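Local coordinates for elongation factor G (Thermus thermophilus, PDB 2DY1), which binds GTP and a magnesium ion and probably acts as a translational GTPase in the elongation phase of protein synthesis, at residues A[396-401]-A[443-448]; A[386-391]-A[420-425]; A[290-295]-A[437-442]. One frame throughout, in Å; residues are numbered along the deposited sequence.

Contacts 1 and 2 both belong to domain III, their centres 12 Å apart, and share its four-stranded antiparallel sheet: strand 447-450 of contact 1 lies beside strand 383-389 of contact 2, and just beyond the strand ends Glu-446 OE2 forms a salt bridge with Lys-390 NZ at 2.8 Å. Contact 3 joins helix 430-442 of this domain to domain 2. Its centre is 11 Å from that of contact 1, and the two meet where Tyr-443 OH lies 2.8 Å from Val-293 O. Contacts 2 and 3 do not touch. The nucleotide is nearest to contact 3, with the Gln-292 side chain about 14 Å from GTP and about 13 Å from the magnesium ion.

Contact 1: A[396-401]-A[443-448]; sequences ARLGEA and YGVEVE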
loop_
_atom_site.group_PDB
_atom_site.type_symbol
_atom_site.label_atom_id
_atom_site.label_comp_id
_atom_site.label_asym_id
_atom_site.label_seq_id
_atom_site.Cartn_x
_atom_site.Cartn_y
_atom_site.Cartn_z
ATOM N N ALA A 396 5.976 -3.826 -28.314
ATOM C CA ALA A 396 7.422 -4.041 -28.346
ATOM C C ALA A 396 8.154 -3.394 -27.175
ATOM O O ALA A 396 9.217 -3.857 -26.757
ATOM C CB ALA A 396 7.995 -3.513 -29.649
ATOM N N ARG A 397 7.582 -2.317 -26.655
ATOM C CA ARG A 397 8.189 -1.570 -25.559
ATOM C C ARG A 397 7.604 -1.907 -24.190
ATOM O O ARG A 397 8.165 -1.510 -23.165
ATOM C CB ARG A 397 7.987 -0.061 -25.779
ATOM C CG ARG A 397 8.679 0.590 -26.994
ATOM C CD ARG A 397 8.265 2.070 -27.077
ATOM N NE ARG A 397 8.875 2.790 -28.190
ATOM C CZ ARG A 397 8.675 4.081 -28.451
ATOM N NH1 ARG A 397 7.881 4.811 -27.679
ATOM N NH2 ARG A 397 9.256 4.648 -29.503
ATOM N N LEU A 398 6.499 -2.638 -24.167
ATOM C CA LEU A 398 5.808 -2.907 -22.908
ATOM C C LEU A 398 6.601 -3.605 -21.821
ATOM O O LEU A 398 6.594 -3.160 -20.668
ATOM C CB LEU A 398 4.520 -3.677 -23.170
ATOM C CG LEU A 398 3.619 -3.916 -21.957
ATOM C CD1 LEU A 398 3.224 -2.583 -21.304
ATOM C CD2 LEU A 398 2.390 -4.699 -22.426
ATOM N N GLY A 399 7.283 -4.686 -22.180
ATOM C CA GLY A 399 8.040 -5.410 -21.169
ATOM C C GLY A 399 9.000 -4.542 -20.381
ATOM O O GLY A 399 9.018 -4.596 -19.149
ATOM N N GLU A 400 9.810 -3.741 -21.074
ATOM C CA GLU A 400 10.779 -2.909 -20.389
ATOM C C GLU A 400 10.121 -1.789 -19.591
ATOM O O GLU A 400 10.583 -1.428 -18.505
ATOM C CB GLU A 400 11.786 -2.339 -21.399
ATOM C CG GLU A 400 12.715 -1.273 -20.849
ATOM C CD GLU A 400 13.594 -1.746 -19.698
ATOM O OE1 GLU A 400 14.191 -0.878 -19.026
ATOM O OE2 GLU A 400 13.694 -2.968 -19.464
ATOM N N ALA A 401 9.036 -1.235 -20.116
ATOM C CA ALA A 401 8.360 -0.157 -19.390
ATOM C C ALA A 401 7.744 -0.710 -18.098
ATOM O O ALA A 401 7.756 -0.029 -17.052
ATOM C CB ALA A 401 7.272 0.494 -20.282
ATOM N N TYR A 443 6.982 6.691 -19.912
ATOM C CA TYR A 443 8.062 5.828 -20.399
ATOM C C TYR A 443 7.922 5.553 -21.896
ATOM O O TYR A 443 8.704 4.785 -22.465
ATOM C CB TYR A 443 8.086 4.496 -19.652
ATOM C CG TYR A 443 8.366 4.605 -18.151
ATOM C CD1 TYR A 443 9.168 5.619 -17.646
ATOM C CD2 TYR A 443 7.866 3.649 -17.268
ATOM C CE1 TYR A 443 9.477 5.678 -16.275
ATOM C CE2 TYR A 443 8.169 3.698 -15.902
ATOM C CZ TYR A 443 8.978 4.710 -15.423
ATOM O OH TYR A 443 9.353 4.732 -14.087
ATOM N N GLY A 444 6.923 6.166 -22.520
ATOM C CA GLY A 444 6.739 6.007 -23.969
ATOM C C GLY A 444 5.801 4.902 -24.434
ATOM O O GLY A 444 5.761 4.553 -25.617
ATOM N N VAL A 445 5.005 4.369 -23.524
ATOM C CA VAL A 445 4.125 3.271 -23.865
ATOM C C VAL A 445 2.669 3.564 -23.577
ATOM O O VAL A 445 2.321 3.959 -22.474
ATOM C CB VAL A 445 4.549 2.011 -23.079
ATOM C CG1 VAL A 445 3.692 0.810 -23.476
ATOM C CG2 VAL A 445 6.037 1.730 -23.329
ATOM N N GLU A 446 1.819 3.386 -24.585
ATOM C CA GLU A 446 0.386 3.569 -24.391
ATOM C C GLU A 446 -0.248 2.216 -24.084
ATOM O O GLU A 446 -0.156 1.277 -24.882
ATOM C CB GLU A 446 -0.278 4.144 -25.654
ATOM C CG GLU A 446 0.080 5.587 -25.950
ATOM C CD GLU A 446 -0.526 6.047 -27.264
ATOM O OE1 GLU A 446 0.092 5.803 -28.320
ATOM O OE2 GLU A 446 -1.624 6.623 -27.217
ATOM N N VAL A 447 -0.893 2.104 -22.925
ATOM C CA VAL A 447 -1.556 0.857 -22.563
ATOM C C VAL A 447 -2.999 1.153 -22.212
ATOM O O VAL A 447 -3.340 2.282 -21.859
ATOM C CB VAL A 447 -0.890 0.174 -21.340
ATOM C CG1 VAL A 447 0.604 0.041 -21.578
ATOM C CG2 VAL A 447 -1.184 0.965 -20.073
ATOM N N GLU A 448 -3.855 0.149 -22.346
ATOM C CA GLU A 448 -5.260 0.329 -22.001
ATOM C C GLU A 448 -5.631 -0.736 -20.987
ATOM O O GLU A 448 -5.106 -1.846 -21.041
ATOM C CB GLU A 448 -6.153 0.139 -23.235
ATOM C CG GLU A 448 -5.662 0.854 -24.496
ATOM C CD GLU A 448 -5.355 2.300 -24.235
ATOM O OE1 GLU A 448 -6.111 2.935 -23.470
ATOM O OE2 GLU A 448 -4.358 2.804 -24.793
#
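Val-445 presents its two methyl groups to different residues of helix 392-408. CG2, anti to the carbonyl carbon, lies 3.5 Å from Ala-401 CB and also touches Arg-397 CB, so it sits between side chains one helical turn apart. CG1 is anti to the backbone N (chi1 -177°) and approaches Leu-398 CD1 instead. That same leucine methyl lies 3.7 Å from Val-447 CG1, and the Leu-398 side chain crosses both valines at about a right angle. One branch of the leucine thus meets two residues of the other chain segment.

Arg-397 supplies the polar contact. Its chain is extended from CG to NE and runs toward Gly-444, in the turn after helix 430-442, where NH1 donates to Gly-444 O at 3.0 Å. The acceptor lies only 11° out of the guanidinium plane, at the group's edge, but the N-H...O angle of 143° shows a bent bond. Gly-444 has positive phi in a Schellman motif ending helix 430-442; a beta carbon at these backbone angles would collide with the carbonyl oxygen of Tyr-443 and come tightly against Arg-397 NH1.

Tyr-443 packs on Ala-401 with CB 4.1 Å from Ala-401 CB, while ring atom CD2 approaches Ala-401 O obliquely. Its OH is hydrogen-bonded to Val-293 O of domain 2.

The arrangement is helix-to-sheet packing within domain III. Helix 392-408 lies against the turn that links helix 430-442 to strand 447-450, an outermost strand of the four-stranded sheet. Leu-440 of helix 430-442 touches both Ala-401 and Val-447, joining the two helices and the strand in one apolar cluster, and Asp-394 OD1 receives the backbone N-H of Glu-446.

Contact 2: A[386-391]-A[420-425]; sequences ALHPKG and TGELLL
Leu-387 CD2 is the bump that lodges against Leu-425, 3.7 Å from its CB and 4.0 Å from its CD2. Leu-387 CG, anti to its own carbonyl carbon, lies on the same CB, so the branch point and one methyl both bear on the root of the partner. The two side chains cross obliquely.

Small Ala-386 offers a shallow surface on which two larger side chains of the other segment settle. Leu-424 turns its methyl CD2 in over the backbone, 3.7 Å from Ala-386 CA, and the flat end of Glu-422 lies against the alanine methyl, with CD 3.6 Å from Ala-386 CB. The acid's OE1 is held by the backbone N of Lys-453, and OE2 lies near the edge of the His-388 ring, whose NE2 bonds Ser-450 OG.

Leu-387 N donates to Leu-423 O at 2.9 Å in a nearly straight bond (174°). Ala-386 and Leu-424 form an antiparallel non-hydrogen-bonded pair. Beyond it the short strand axes diverge, their directions 114° apart, and a water bridges the two backbones, donating to Leu-387 O and accepting from Leu-423 N.

These are the two central strands of the antiparallel sheet of domain III. Strand 413-416 flanks 423-427, strand 447-450 flanks 383-389, and helix 392-408 meets Leu-387 through Leu-402.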
loop_
_atom_site.group_PDB
_atom_site.type_symbol
_atom_site.label_atom_id
_atom_site.label_comp_id
_atom_site.label_asym_id
_atom_site.label_seq_id
_atom_site.Cartn_x
_atom_site.Cartn_y
_atom_site.Cartn_z
ATOM N N ALA A 386 -7.042 -5.892 -16.655
ATOM C CA ALA A 386 -6.273 -6.619 -17.652
ATOM C C ALA A 386 -5.601 -5.532 -18.492
ATOM O O ALA A 386 -6.231 -4.530 -18.818
ATOM C CB ALA A 386 -7.197 -7.482 -18.523
ATOM N N LEU A 387 -4.319 -5.724 -18.802
ATOM C CA LEU A 387 -3.516 -4.760 -19.558
ATOM C C LEU A 387 -3.402 -5.095 -21.027
ATOM O O LEU A 387 -3.184 -6.255 -21.380
ATOM C CB LEU A 387 -2.080 -4.714 -19.030
ATOM C CG LEU A 387 -1.625 -4.138 -17.702
ATOM C CD1 LEU A 387 -0.137 -3.775 -17.834
ATOM C CD2 LEU A 387 -2.415 -2.919 -17.372
ATOM N N HIS A 388 -3.502 -4.080 -21.881
ATOM C CA HIS A 388 -3.387 -4.279 -23.321
ATOM C C HIS A 388 -2.545 -3.173 -23.968
ATOM O O HIS A 388 -2.807 -1.997 -23.750
ATOM C CB HIS A 388 -4.770 -4.221 -23.970
ATOM C CG HIS A 388 -5.816 -5.014 -23.255
ATOM N ND1 HIS A 388 -6.085 -6.331 -23.557
ATOM C CD2 HIS A 388 -6.654 -4.679 -22.245
ATOM C CE1 HIS A 388 -7.047 -6.774 -22.767
ATOM N NE2 HIS A 388 -7.410 -5.791 -21.961
ATOM N N PRO A 389 -1.504 -3.529 -24.730
ATOM C CA PRO A 389 -0.751 -2.438 -25.353
ATOM C C PRO A 389 -1.672 -1.868 -26.432
ATOM O O PRO A 389 -2.436 -2.616 -27.062
ATOM C CB PRO A 389 0.462 -3.140 -25.957
ATOM C CG PRO A 389 -0.062 -4.550 -26.230
ATOM C CD PRO A 389 -0.871 -4.835 -24.991
ATOM N N LYS A 390 -1.608 -0.559 -26.649
ATOM C CA LYS A 390 -2.485 0.077 -27.636
ATOM C C LYS A 390 -2.213 -0.394 -29.062
ATOM O O LYS A 390 -3.153 -0.728 -29.813
ATOM C CB LYS A 390 -2.352 1.601 -27.523
ATOM C CG LYS A 390 -3.203 2.387 -28.533
ATOM C CD LYS A 390 -3.183 3.878 -28.204
ATOM C CE LYS A 390 -3.705 4.739 -29.371
ATOM N NZ LYS A 390 -3.774 6.183 -28.991
ATOM N N GLY A 391 -0.939 -0.421 -29.430
ATOM C CA GLY A 391 -0.573 -0.862 -30.762
ATOM C C GLY A 391 0.788 -1.530 -30.794
ATOM O O GLY A 391 1.412 -1.802 -29.769
ATOM N N THR A 420 -7.305 -17.607 -17.685
ATOM C CA THR A 420 -7.897 -16.794 -18.752
ATOM C C THR A 420 -6.899 -16.309 -19.803
ATOM O O THR A 420 -7.289 -15.845 -20.878
ATOM C CB THR A 420 -8.591 -15.554 -18.170
ATOM O OG1 THR A 420 -7.609 -14.716 -17.546
ATOM C CG2 THR A 420 -9.644 -15.960 -17.138
ATOM N N GLY A 421 -5.614 -16.395 -19.476
ATOM C CA GLY A 421 -4.572 -15.958 -20.390
ATOM C C GLY A 421 -4.258 -14.467 -20.353
ATOM O O GLY A 421 -3.321 -14.017 -21.002
ATOM N N GLU A 422 -5.011 -13.689 -19.583
ATOM C CA GLU A 422 -4.753 -12.252 -19.558
ATOM C C GLU A 422 -3.553 -11.842 -18.710
ATOM O O GLU A 422 -3.150 -12.563 -17.798
ATOM C CB GLU A 422 -5.993 -11.506 -19.055
ATOM C CG GLU A 422 -7.234 -11.704 -19.914
ATOM C CD GLU A 422 -8.367 -10.778 -19.521
ATOM O OE1 GLU A 422 -8.746 -10.776 -18.343
ATOM O OE2 GLU A 422 -8.881 -10.053 -20.398
ATOM N N LEU A 423 -2.982 -10.683 -19.039
ATOM C CA LEU A 423 -1.879 -10.109 -18.278
ATOM C C LEU A 423 -2.577 -9.133 -17.327
ATOM O O LEU A 423 -3.156 -8.134 -17.759
ATOM C CB LEU A 423 -0.916 -9.356 -19.196
ATOM C CG LEU A 423 0.215 -8.624 -18.474
ATOM C CD1 LEU A 423 1.079 -9.636 -17.715
ATOM C CD2 LEU A 423 1.040 -7.847 -19.460
ATOM N N LEU A 424 -2.520 -9.412 -16.030
ATOM C CA LEU A 424 -3.210 -8.561 -15.074
ATOM C C LEU A 424 -2.275 -7.681 -14.295
ATOM O O LEU A 424 -1.164 -8.084 -13.960
ATOM C CB LEU A 424 -3.999 -9.404 -14.074
ATOM C CG LEU A 424 -5.044 -10.385 -14.614
ATOM C CD1 LEU A 424 -5.720 -11.058 -13.438
ATOM C CD2 LEU A 424 -6.073 -9.640 -15.492
ATOM N N LEU A 425 -2.736 -6.464 -14.034
ATOM C CA LEU A 425 -2.002 -5.512 -13.206
ATOM C C LEU A 425 -2.902 -5.298 -11.988
ATOM O O LEU A 425 -4.087 -4.995 -12.120
ATOM C CB LEU A 425 -1.789 -4.183 -13.917
ATOM C CG LEU A 425 -0.967 -3.165 -13.090
ATOM C CD1 LEU A 425 0.457 -3.667 -12.874
ATOM C CD2 LEU A 425 -0.938 -1.837 -13.830
HETATM O O HOH W 1 -4.335 -8.842 -20.954
#

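Contact 3: A[290-295]-A[437-442]; sequences KVQVDP and KERLQD
Arg-439 NH2 donates to Asp-294 OD2 at 2.7 Å through a bent bond (131°), forming the salt bridge that joins helix 430-442 to strand 285-294. The carboxylate oxygen uses its anti lone pair and lies 11° out of the guanidinium plane, although the carboxylate plane itself is turned 79° from that of the guanidinium. Pro-295 approaches the arginine tip to tip, with CD over one guanidinium face and 3.6 Å from NH1. Its CG continues onto Asp-442, 3.9 Å from that residue's CB.

Further bonds hold both charged groups. Gln-292 NE2 also donates to Asp-294 OD2, at 2.9 Å, on the syn side but well out of the carboxylate plane, so this oxygen is gripped by two donors. In the second shell Lys-290 NZ and Arg-63 NE hold the amide at OE1, while Asp-294 OD1 itself meets Tyr-51 OH. On the helix side, Arg-439 NH1 bonds Asp-442 OD2 at 3.1 Å, one turn along, and NE forms a salt bridge with Glu-408 OE2. By gripping NH2, NH1 and NE, the three carboxylates fix the guanidinium's rotation and probably offset its charge. An alanine in place of Arg-439 would probably leave Asp-294, Asp-442 and Glu-408 without their shared cation and open a gap beside Pro-295 CD.

Together Asp-294, Arg-439 and Asp-442 form a salt-bridge network at an interdomain interface, joining the beta domain 2 of this elongation factor to a helix of domain III. Hydrogen bonds from Tyr-51 and Arg-63 continue the polar cluster into the GTP-binding domain, and the Gln-292 side chain is about 9 Å from that of the magnesium-binding Thr-61.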
loop_
_atom_site.group_PDB
_atom_site.type_symbol
_atom_site.label_atom_id
_atom_site.label_comp_id
_atom_site.label_asym_id
_atom_site.label_seq_id
_atom_site.Cartn_x
_atom_site.Cartn_y
_atom_site.Cartn_z
ATOM N N LYS A 290 12.901 3.370 -1.072
ATOM C CA LYS A 290 12.121 3.624 -2.295
ATOM C C LYS A 290 13.046 3.776 -3.477
ATOM O O LYS A 290 14.260 4.009 -3.330
ATOM C CB LYS A 290 11.241 4.885 -2.185
ATOM C CG LYS A 290 12.009 6.185 -2.162
ATOM C CD LYS A 290 11.119 7.418 -2.381
ATOM C CE LYS A 290 10.846 7.619 -3.883
ATOM N NZ LYS A 290 9.701 8.567 -4.141
ATOM N N VAL A 291 12.448 3.699 -4.662
ATOM C CA VAL A 291 13.200 3.802 -5.897
ATOM C C VAL A 291 12.429 4.669 -6.884
ATOM O O VAL A 291 11.194 4.622 -6.901
ATOM C CB VAL A 291 13.362 2.400 -6.535
ATOM C CG1 VAL A 291 13.857 2.521 -7.976
ATOM C CG2 VAL A 291 14.356 1.558 -5.711
ATOM N N GLN A 292 13.142 5.514 -7.621
ATOM C CA GLN A 292 12.508 6.277 -8.716
ATOM C C GLN A 292 13.197 5.828 -9.997
ATOM O O GLN A 292 14.371 5.503 -9.978
ATOM C CB GLN A 292 12.752 7.789 -8.631
ATOM C CG GLN A 292 11.934 8.549 -7.612
ATOM C CD GLN A 292 10.437 8.412 -7.837
ATOM O OE1 GLN A 292 9.713 7.910 -6.984
ATOM N NE2 GLN A 292 9.965 8.875 -9.001
ATOM N N VAL A 293 12.470 5.801 -11.114
ATOM C CA VAL A 293 13.100 5.532 -12.417
ATOM C C VAL A 293 12.455 6.645 -13.261
ATOM O O VAL A 293 11.569 6.393 -14.080
ATOM C CB VAL A 293 12.759 4.123 -13.000
ATOM C CG1 VAL A 293 13.571 3.872 -14.270
ATOM C CG2 VAL A 293 13.060 3.034 -11.990
ATOM N N ASP A 294 12.863 7.887 -12.998
ATOM C CA ASP A 294 12.305 9.062 -13.685
ATOM C C ASP A 294 12.805 9.127 -15.121
ATOM O O ASP A 294 13.975 8.885 -15.387
ATOM C CB ASP A 294 12.723 10.362 -12.975
ATOM C CG ASP A 294 12.074 10.539 -11.599
ATOM O OD1 ASP A 294 12.709 11.150 -10.707
ATOM O OD2 ASP A 294 10.928 10.095 -11.401
ATOM N N PRO A 295 11.919 9.456 -16.071
ATOM C CA PRO A 295 12.375 9.536 -17.461
ATOM C C PRO A 295 13.609 10.431 -17.601
ATOM O O PRO A 295 13.671 11.524 -17.020
ATOM C CB PRO A 295 11.166 10.120 -18.185
ATOM C CG PRO A 295 10.016 9.557 -17.413
ATOM C CD PRO A 295 10.472 9.696 -15.965
ATOM N N LYS A 437 -0.908 3.853 -15.301
ATOM C CA LYS A 437 -1.129 3.988 -16.741
ATOM C C LYS A 437 -0.378 5.216 -17.242
ATOM O O LYS A 437 0.256 5.195 -18.302
ATOM C CB LYS A 437 -2.627 4.137 -17.018
ATOM C CG LYS A 437 -2.956 4.377 -18.482
ATOM C CD LYS A 437 -4.466 4.375 -18.705
ATOM C CE LYS A 437 -4.752 4.621 -20.195
ATOM N NZ LYS A 437 -6.203 4.878 -20.415
ATOM N N GLU A 438 -0.483 6.302 -16.486
ATOM C CA GLU A 438 0.199 7.543 -16.829
ATOM C C GLU A 438 1.704 7.372 -16.799
ATOM O O GLU A 438 2.401 7.928 -17.639
ATOM C CB GLU A 438 -0.214 8.659 -15.852
ATOM C CG GLU A 438 -1.681 9.040 -16.022
ATOM C CD GLU A 438 -2.237 9.844 -14.852
ATOM O OE1 GLU A 438 -1.463 10.525 -14.149
ATOM O OE2 GLU A 438 -3.473 9.812 -14.655
ATOM N N ARG A 439 2.209 6.616 -15.819
ATOM C CA ARG A 439 3.642 6.442 -15.736
ATOM C C ARG A 439 4.174 5.659 -16.940
ATOM O O ARG A 439 5.246 5.996 -17.449
ATOM C CB ARG A 439 4.023 5.769 -14.400
ATOM C CG ARG A 439 5.516 5.845 -14.120
ATOM C CD ARG A 439 5.986 7.282 -14.060
ATOM N NE ARG A 439 7.272 7.414 -13.363
ATOM C CZ ARG A 439 7.966 8.544 -13.330
ATOM N NH1 ARG A 439 7.508 9.632 -13.962
ATOM N NH2 ARG A 439 9.107 8.613 -12.644
ATOM N N LEU A 440 3.438 4.638 -17.382
ATOM C CA LEU A 440 3.835 3.860 -18.555
ATOM C C LEU A 440 3.885 4.833 -19.750
ATOM O O LEU A 440 4.783 4.751 -20.596
ATOM C CB LEU A 440 2.829 2.726 -18.788
ATOM C CG LEU A 440 2.944 1.625 -17.721
ATOM C CD1 LEU A 440 1.796 0.630 -17.802
ATOM C CD2 LEU A 440 4.286 0.895 -17.931
ATOM N N GLN A 441 2.935 5.766 -19.803
ATOM C CA GLN A 441 2.923 6.777 -20.880
ATOM C C GLN A 441 4.199 7.648 -20.801
ATOM O O GLN A 441 4.762 8.036 -21.822
ATOM C CB GLN A 441 1.652 7.634 -20.740
ATOM C CG GLN A 441 1.600 8.920 -21.562
ATOM C CD GLN A 441 0.357 9.752 -21.220
ATOM O OE1 GLN A 441 0.061 10.024 -20.032
ATOM N NE2 GLN A 441 -0.380 10.145 -22.245
ATOM N N ASP A 442 4.663 7.970 -19.591
ATOM C CA ASP A 442 5.873 8.772 -19.441
ATOM C C ASP A 442 7.054 8.017 -20.003
ATOM O O ASP A 442 8.016 8.630 -20.467
ATOM C CB ASP A 442 6.203 9.070 -17.973
ATOM C CG ASP A 442 5.140 9.872 -17.275
ATOM O OD1 ASP A 442 4.301 10.496 -17.953
ATOM O OD2 ASP A 442 5.157 9.892 -16.013
#